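Local coordinates for protein putative arsenate reductase (Streptococcus mutans UA159, PDB 3FZ4) that probably reduces arsenate or carries out related thiol-based redox chemistry, as a thioredoxin-like member of the ArsC family, at residues M4-C16 against G92-G104. The protein carries 1 engineered substitution. Sequence-based numbering, arbitrary orientation. Where two conformers were deposited one is given.
Engineered in segment 92-104: Gly104 (natural residue Asp).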
# COMPACT_ATOMS: atom_id res chain seq x y z
N MSE A 4 7.36 -10.63 -10.49
CA MSE A 4 8.18 -9.78 -9.64
C MSE A 4 7.34 -8.67 -9.01
O MSE A 4 7.61 -8.28 -7.87
CB MSE A 4 9.30 -9.14 -10.44
CG MSE A 4 10.50 -10.03 -10.64
SE MSE A 4 12.02 -8.97 -11.14
CE MSE A 4 11.12 -8.00 -12.56
N LEU A 5 6.34 -8.17 -9.76
CA LEU A 5 5.48 -7.07 -9.26
C LEU A 5 4.20 -7.58 -8.65
O LEU A 5 3.48 -8.41 -9.23
CB LEU A 5 5.11 -6.05 -10.33
CG LEU A 5 6.23 -5.26 -10.98
CD1 LEU A 5 5.65 -4.39 -12.05
CD2 LEU A 5 6.96 -4.39 -9.97
N THR A 6 3.92 -7.07 -7.45
CA THR A 6 2.65 -7.30 -6.76
C THR A 6 1.92 -5.94 -6.67
O THR A 6 2.53 -4.93 -6.31
CB THR A 6 2.87 -7.90 -5.37
OG1 THR A 6 3.66 -9.08 -5.53
CG2 THR A 6 1.59 -8.23 -4.72
N PHE A 7 0.65 -5.94 -7.07
CA PHE A 7 -0.17 -4.74 -7.15
C PHE A 7 -1.35 -4.91 -6.20
O PHE A 7 -2.20 -5.76 -6.43
CB PHE A 7 -0.64 -4.56 -8.60
CG PHE A 7 -1.56 -3.40 -8.82
CD1 PHE A 7 -1.12 -2.08 -8.65
CD2 PHE A 7 -2.89 -3.65 -9.20
CE1 PHE A 7 -2.01 -1.01 -8.89
CE2 PHE A 7 -3.78 -2.59 -9.45
CZ PHE A 7 -3.35 -1.28 -9.26
N TYR A 8 -1.35 -4.13 -5.12
CA TYR A 8 -2.44 -4.20 -4.15
C TYR A 8 -3.50 -3.16 -4.49
O TYR A 8 -3.18 -1.97 -4.65
CB TYR A 8 -1.93 -3.95 -2.75
CG TYR A 8 -1.19 -5.10 -2.17
CD1 TYR A 8 -1.88 -6.09 -1.49
CD2 TYR A 8 0.20 -5.21 -2.27
CE1 TYR A 8 -1.23 -7.19 -0.96
CE2 TYR A 8 0.87 -6.31 -1.69
CZ TYR A 8 0.13 -7.29 -1.05
OH TYR A 8 0.76 -8.40 -0.49
N GLU A 9 -4.75 -3.59 -4.58
CA GLU A 9 -5.83 -2.74 -5.10
C GLU A 9 -7.12 -3.07 -4.38
O GLU A 9 -7.17 -3.96 -3.54
CB GLU A 9 -6.00 -2.94 -6.61
CG GLU A 9 -6.32 -4.39 -6.99
CD GLU A 9 -6.86 -4.52 -8.39
OE1 GLU A 9 -7.33 -3.51 -8.92
OE2 GLU A 9 -6.81 -5.62 -8.93
N TYR A 10 -8.18 -2.36 -4.73
CA TYR A 10 -9.52 -2.57 -4.17
C TYR A 10 -10.53 -2.16 -5.24
O TYR A 10 -10.26 -1.25 -5.99
CB TYR A 10 -9.63 -1.70 -2.90
CG TYR A 10 -10.89 -1.94 -2.13
CD1 TYR A 10 -11.14 -3.17 -1.51
CD2 TYR A 10 -11.82 -0.92 -1.98
CE1 TYR A 10 -12.35 -3.39 -0.80
CE2 TYR A 10 -13.00 -1.12 -1.25
CZ TYR A 10 -13.25 -2.34 -0.67
OH TYR A 10 -14.43 -2.53 0.03
N PRO A 11 -11.72 -2.83 -5.30
CA PRO A 11 -12.67 -2.48 -6.39
C PRO A 11 -13.14 -1.03 -6.37
O PRO A 11 -13.23 -0.42 -7.45
CB PRO A 11 -13.85 -3.43 -6.13
CG PRO A 11 -13.17 -4.64 -5.52
CD PRO A 11 -12.21 -4.00 -4.54
N LYS A 12 -13.43 -0.49 -5.19
CA LYS A 12 -13.89 0.91 -5.10
C LYS A 12 -12.68 1.79 -4.85
O LYS A 12 -12.41 2.24 -3.72
CB LYS A 12 -14.92 1.08 -3.99
CG LYS A 12 -15.60 2.45 -4.03
CD LYS A 12 -16.57 2.70 -2.86
CE LYS A 12 -16.79 4.20 -2.66
NZ LYS A 12 -17.59 4.82 -3.75
N CYS A 13 -11.92 1.99 -5.91
CA CYS A 13 -10.66 2.72 -5.78
C CYS A 13 -10.34 3.26 -7.16
O CYS A 13 -9.83 2.55 -8.03
CB CYS A 13 -9.55 1.79 -5.32
SG CYS A 13 -7.91 2.55 -5.22
N SER A 14 -10.62 4.54 -7.36
CA SER A 14 -10.40 5.08 -8.69
C SER A 14 -8.91 5.16 -9.07
O SER A 14 -8.55 4.97 -10.27
CB SER A 14 -11.08 6.44 -8.82
OG SER A 14 -10.41 7.39 -8.04
N THR A 15 -8.06 5.43 -8.08
CA THR A 15 -6.62 5.53 -8.39
C THR A 15 -6.11 4.16 -8.74
O THR A 15 -5.26 4.02 -9.62
CB THR A 15 -5.67 6.11 -7.27
OG1 THR A 15 -5.94 5.45 -6.03
CG2 THR A 15 -5.77 7.64 -7.15
N CYS A 16 -6.61 3.12 -8.07
CA CYS A 16 -6.20 1.76 -8.42
C CYS A 16 -6.57 1.39 -9.86
O CYS A 16 -5.80 0.75 -10.55
CB CYS A 16 -6.85 0.71 -7.52
SG CYS A 16 -6.52 0.91 -5.77
N GLY A 92 -7.04 -4.21 5.92
CA GLY A 92 -6.57 -3.67 4.66
C GLY A 92 -7.14 -2.31 4.30
O GLY A 92 -6.54 -1.61 3.49
N MSE A 93 -8.31 -1.95 4.84
CA MSE A 93 -8.93 -0.66 4.56
C MSE A 93 -8.15 0.48 5.20
O MSE A 93 -8.38 1.64 4.85
CB MSE A 93 -10.37 -0.60 5.07
CG MSE A 93 -11.36 -1.49 4.31
SE MSE A 93 -11.47 -1.19 2.37
CE MSE A 93 -9.91 -2.22 1.81
N LEU A 94 -7.25 0.16 6.13
CA LEU A 94 -6.37 1.15 6.78
C LEU A 94 -5.15 1.49 5.95
O LEU A 94 -4.52 2.50 6.20
CB LEU A 94 -5.89 0.64 8.14
CG LEU A 94 -6.93 0.71 9.25
CD1 LEU A 94 -6.44 0.02 10.54
CD2 LEU A 94 -7.31 2.18 9.48
N ILE A 95 -4.85 0.65 4.96
CA ILE A 95 -3.60 0.77 4.22
C ILE A 95 -3.81 1.67 2.98
O ILE A 95 -4.83 1.58 2.30
CB ILE A 95 -3.06 -0.63 3.76
CG1 ILE A 95 -3.03 -1.60 4.93
CG2 ILE A 95 -1.72 -0.48 3.05
CD1 ILE A 95 -2.63 -2.99 4.54
N LYS A 96 -2.87 2.57 2.71
CA LYS A 96 -2.91 3.39 1.51
C LYS A 96 -2.94 2.46 0.29
O LYS A 96 -2.24 1.44 0.28
CB LYS A 96 -1.64 4.23 1.50
CG LYS A 96 -1.50 5.13 0.32
CD LYS A 96 -2.61 6.15 0.24
CE LYS A 96 -2.24 7.22 -0.77
NZ LYS A 96 -3.36 8.14 -1.10
N ARG A 97 -3.70 2.84 -0.74
CA ARG A 97 -3.76 2.01 -1.96
C ARG A 97 -3.80 2.94 -3.16
O ARG A 97 -4.19 4.11 -3.01
CB ARG A 97 -4.99 1.08 -1.96
CG ARG A 97 -6.28 1.84 -1.73
CD ARG A 97 -7.47 0.96 -1.84
NE ARG A 97 -8.70 1.72 -1.86
CZ ARG A 97 -9.52 1.86 -0.83
NH1 ARG A 97 -10.64 2.56 -0.98
NH2 ARG A 97 -9.25 1.28 0.33
N PRO A 98 -3.36 2.48 -4.33
CA PRO A 98 -2.69 1.20 -4.54
C PRO A 98 -1.29 1.12 -3.95
O PRO A 98 -0.70 2.15 -3.57
CB PRO A 98 -2.61 1.09 -6.06
CG PRO A 98 -2.57 2.54 -6.52
CD PRO A 98 -3.44 3.29 -5.55
N LEU A 99 -0.76 -0.09 -3.87
CA LEU A 99 0.66 -0.30 -3.57
C LEU A 99 1.25 -1.11 -4.69
O LEU A 99 0.61 -2.03 -5.22
CB LEU A 99 0.86 -1.12 -2.31
CG LEU A 99 0.20 -0.64 -1.04
CD1 LEU A 99 0.38 -1.71 0.05
CD2 LEU A 99 0.79 0.70 -0.60
N LEU A 100 2.46 -0.74 -5.10
CA LEU A 100 3.25 -1.52 -6.04
C LEU A 100 4.50 -2.01 -5.34
O LEU A 100 5.21 -1.22 -4.71
CB LEU A 100 3.56 -0.70 -7.29
CG LEU A 100 4.12 -1.50 -8.47
CD1 LEU A 100 3.06 -2.42 -9.04
CD2 LEU A 100 4.67 -0.57 -9.54
N VAL A 101 4.72 -3.32 -5.40
CA VAL A 101 5.74 -4.02 -4.64
C VAL A 101 6.55 -4.83 -5.62
O VAL A 101 5.99 -5.48 -6.49
CB VAL A 101 5.09 -4.89 -3.56
CG1 VAL A 101 6.12 -5.66 -2.74
CG2 VAL A 101 4.20 -4.05 -2.65
N LYS A 102 7.88 -4.80 -5.49
CA LYS A 102 8.76 -5.57 -6.38
C LYS A 102 9.62 -6.48 -5.54
O LYS A 102 10.40 -6.02 -4.71
CB LYS A 102 9.64 -4.66 -7.25
CG LYS A 102 10.36 -5.41 -8.38
CD LYS A 102 11.09 -4.45 -9.32
CE LYS A 102 12.23 -3.71 -8.58
NZ LYS A 102 13.14 -2.95 -9.50
N GLU A 103 9.45 -7.78 -5.75
CA GLU A 103 10.21 -8.78 -4.97
C GLU A 103 10.15 -8.47 -3.47
O GLU A 103 11.15 -8.50 -2.76
CB GLU A 103 11.65 -8.94 -5.47
CG GLU A 103 11.68 -9.31 -6.95
CD GLU A 103 13.07 -9.56 -7.55
OE1 GLU A 103 14.02 -8.80 -7.27
OE2 GLU A 103 13.18 -10.51 -8.33
N GLY A 104 8.95 -8.15 -3.00
CA GLY A 104 8.75 -7.91 -1.58
C GLY A 104 9.06 -6.50 -1.08
O GLY A 104 8.79 -6.20 0.07
O HOH W 1 6.49 -8.63 -4.72
O HOH W 2 -4.43 6.64 -3.98
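Met4, a selenomethionine, begins the antiparallel pairing of strand 5-9 with strand 99-102: Met4 O accepts a hydrogen bond from Glu103 N at 2.9 Å. Their side chains run alongside each other in the same direction. The two strands run antiparallel, their axes 162° apart in direction and approaching to 4.6 Å. Leu5 lays CD2 against CB of Lys102, 3.8 Å away, on the face that also carries Phe7 and Leu100. Thr6 and Val101 form a hydrogen-bonded pair, Thr6 N to Val101 O being 2.8 Å, and a water joins Thr6 OG1 to the N of Gly104, an engineered residue. With CG anti to the backbone N (chi1 176°), Phe7 puts CE1 3.6 Å from CB of Pro98, while Ala19 and Leu23 of helix 14-26 pack on it too. On the other face, Tyr8 crosses Leu99 and meets Val101 CG2 with its ring edge.

Beyond the strand, the Tyr10 ring meets Met93 and Arg97 in different ways. Met93, also a selenomethionine, folds back to bring SE over one ring face, 3.9 Å from the centroid, a Met-aromatic contact. Arg97 sets its guanidinium plane 44° from the ring, with Tyr10 CD2 above its centre. The Tyr10 hydroxyl is hydrogen-bonded to Lys36 NZ. Arg97 NH1 also makes a weak hydrogen bond to O of Lys12, the central residue of an inverse gamma turn, and Cys13 SG lies at the guanidinium edge, 3.6 Å from NE. Another water links Thr15 OG1 with Arg97 O. Cys16 SG, disulfide-bonded to Cys13, lies 3.9 Å from CD of Pro98. Facing a cis-proline, this CxxC disulfide at a helix start is characteristic of the thioredoxin fold, consistent with a redox-active centre.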